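Local coordinates for prophage Pfl 6 Cro (Pseudomonas fluorescens, PDB 2PIJ), which probably acts as a dimeric helix-turn-helix transcription factor of the Cro family, binding prophage operator DNA, at residues G37-E41 with A52-R56. Sequence-based numbering, arbitrary orientation.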
loop_
_atom_site.group_PDB
_atom_site.type_symbol
_atom_site.label_atom_id
_atom_site.label_comp_id
_atom_site.label_asym_id
_atom_site.label_seq_id
_atom_site.Cartn_x
_atom_site.Cartn_y
_atom_site.Cartn_z
ATOM N N GLY B 37 -15.244 0.268 0.624
ATOM C CA GLY B 37 -14.346 -0.097 1.738
ATOM C C GLY B 37 -12.927 -0.426 1.283
ATOM O O GLY B 37 -12.306 -1.402 1.741
ATOM N N ARG B 38 -12.417 0.364 0.345
ATOM C CA ARG B 38 -11.083 0.149 -0.130
ATOM C C ARG B 38 -10.060 0.507 0.950
ATOM O O ARG B 38 -10.301 1.410 1.770
ATOM C CB ARG B 38 -10.858 0.913 -1.438
ATOM C CG ARG B 38 -11.677 0.301 -2.604
ATOM C CD ARG B 38 -11.733 1.263 -3.822
ATOM N NE ARG B 38 -10.401 1.585 -4.340
ATOM C CZ ARG B 38 -10.157 2.363 -5.390
ATOM N NH1 ARG B 38 -11.160 2.897 -6.098
ATOM N NH2 ARG B 38 -8.897 2.576 -5.771
ATOM N N SER B 39 -8.930 -0.202 0.993
ATOM C CA SER B 39 -7.938 0.087 2.043
ATOM C C SER B 39 -7.072 1.300 1.682
ATOM O O SER B 39 -5.933 1.164 1.245
ATOM C CB SER B 39 -7.073 -1.135 2.461
ATOM O OG SER B 39 -7.714 -1.887 3.527
ATOM N N ILE B 40 -7.609 2.495 1.904
ATOM C CA ILE B 40 -6.901 3.708 1.524
ATOM C C ILE B 40 -6.286 4.367 2.761
ATOM O O ILE B 40 -6.963 4.562 3.793
ATOM C CB ILE B 40 -7.878 4.704 0.762
ATOM C CG1 ILE B 40 -8.649 4.068 -0.453
ATOM C CG2 ILE B 40 -7.135 6.007 0.430
ATOM C CD1 ILE B 40 -7.855 3.736 -1.693
ATOM N N GLU B 41 -4.986 4.706 2.655
ATOM C CA GLU B 41 -4.221 5.328 3.704
ATOM C C GLU B 41 -3.867 6.747 3.266
ATOM O O GLU B 41 -3.416 7.007 2.137
ATOM C CB GLU B 41 -2.974 4.496 4.011
ATOM C CG GLU B 41 -2.065 5.103 5.115
ATOM C CD GLU B 41 -0.678 4.553 5.067
ATOM O OE1 GLU B 41 0.104 4.921 4.146
ATOM O OE2 GLU B 41 -0.333 3.781 5.970
ATOM N N ALA B 52 -2.096 9.869 -0.945
ATOM C CA ALA B 52 -3.068 8.772 -0.710
ATOM C C ALA B 52 -2.500 7.525 -1.426
ATOM O O ALA B 52 -1.988 7.626 -2.551
ATOM C CB ALA B 52 -4.513 9.117 -1.164
ATOM N N ASN B 53 -2.747 6.370 -0.818
ATOM C CA ASN B 53 -2.268 5.054 -1.300
ATOM C C ASN B 53 -3.278 4.014 -0.891
ATOM O O ASN B 53 -3.792 4.015 0.235
ATOM C CB ASN B 53 -0.896 4.697 -0.638
ATOM C CG ASN B 53 0.233 5.563 -1.136
ATOM O OD1 ASN B 53 0.681 5.405 -2.276
ATOM N ND2 ASN B 53 0.766 6.412 -0.251
ATOM N N GLU B 54 -3.549 3.099 -1.780
ATOM C CA GLU B 54 -4.299 1.914 -1.466
ATOM C C GLU B 54 -3.268 0.847 -1.074
ATOM O O GLU B 54 -2.255 0.653 -1.822
ATOM C CB GLU B 54 -5.050 1.475 -2.714
ATOM C CG GLU B 54 -5.990 0.277 -2.522
ATOM C CD GLU B 54 -6.969 0.128 -3.688
ATOM O OE1 GLU B 54 -6.578 0.348 -4.858
ATOM O OE2 GLU B 54 -8.150 -0.208 -3.436
ATOM N N ILE B 55 -3.480 0.211 0.067
ATOM C CA ILE B 55 -2.688 -0.956 0.493
ATOM C C ILE B 55 -3.436 -2.249 0.151
ATOM O O ILE B 55 -4.494 -2.567 0.720
ATOM C CB ILE B 55 -2.368 -0.969 2.036
ATOM C CG1 ILE B 55 -1.904 0.359 2.619
ATOM C CG2 ILE B 55 -1.342 -1.998 2.381
ATOM C CD1 ILE B 55 -0.944 1.345 1.753
ATOM N N ARG B 56 -2.872 -2.978 -0.799
ATOM C CA ARG B 56 -3.498 -4.193 -1.300
ATOM C C ARG B 56 -2.728 -5.447 -0.918
ATOM O O ARG B 56 -1.578 -5.588 -1.289
ATOM C CB ARG B 56 -3.597 -4.097 -2.830
ATOM C CG ARG B 56 -4.393 -2.869 -3.322
ATOM C CD ARG B 56 -5.470 -3.305 -4.315
ATOM N NE ARG B 56 -4.890 -4.104 -5.390
ATOM C CZ ARG B 56 -5.037 -3.842 -6.685
ATOM N NH1 ARG B 56 -5.760 -2.801 -7.102
ATOM N NH2 ARG B 56 -4.469 -4.650 -7.576
HETATM O O HOH W 1 -8.715 -1.697 -1.183
HETATM O O HOH W 2 -0.697 6.925 2.260
#
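Glu41 and Asn53 form an antiparallel hydrogen-bonded pair: Glu41 N donates to Asn53 O at 2.8 Å, almost straight (174° at the hydrogen), and Asn53 N returns to Glu41 O at 3.1 Å. Two residues along, beyond the non-hydrogen-bonded pair Ile40–Glu54, Ile55 N reaches Ser39 O at 2.9 Å; this one bond flanks the pair where the chain leaves its inverse gamma turn at Ser39, whose N goes to a water instead. A second water joins Glu41 O and OE1 to Asn53 ND2.

The charged contact is a salt bridge between Arg38 and Glu54. Arg38 NE lies 3.0 Å from Glu54 OE2, meeting it from above the carboxylate plane; the second bond, Arg38 NH2 to Glu54 OE1, is weak at 3.3 Å. The two planes are 34° apart, and a bend at chi3 (59°) turns the guanidinium edge to the acid. The water on Ser39 N also donates to Glu54 OE2, giving that oxygen a second donor.

Apolar contact comes from Ile40, whose CD1 rests 3.7 Å from Glu54 CB.

Arg38 NH1, the guanidinium nitrogen not used on Glu54, hydrogen-bonds Gln32 OE1; Arg38 and Ile40 pack on Met33 of helix 27-35. Strand 40-44, which forms a beta hairpin with 50-58, lies between it and 2-5, and 50-58 pairs antiparallel with a strand of the second subunit, carrying the sheet across the dimer.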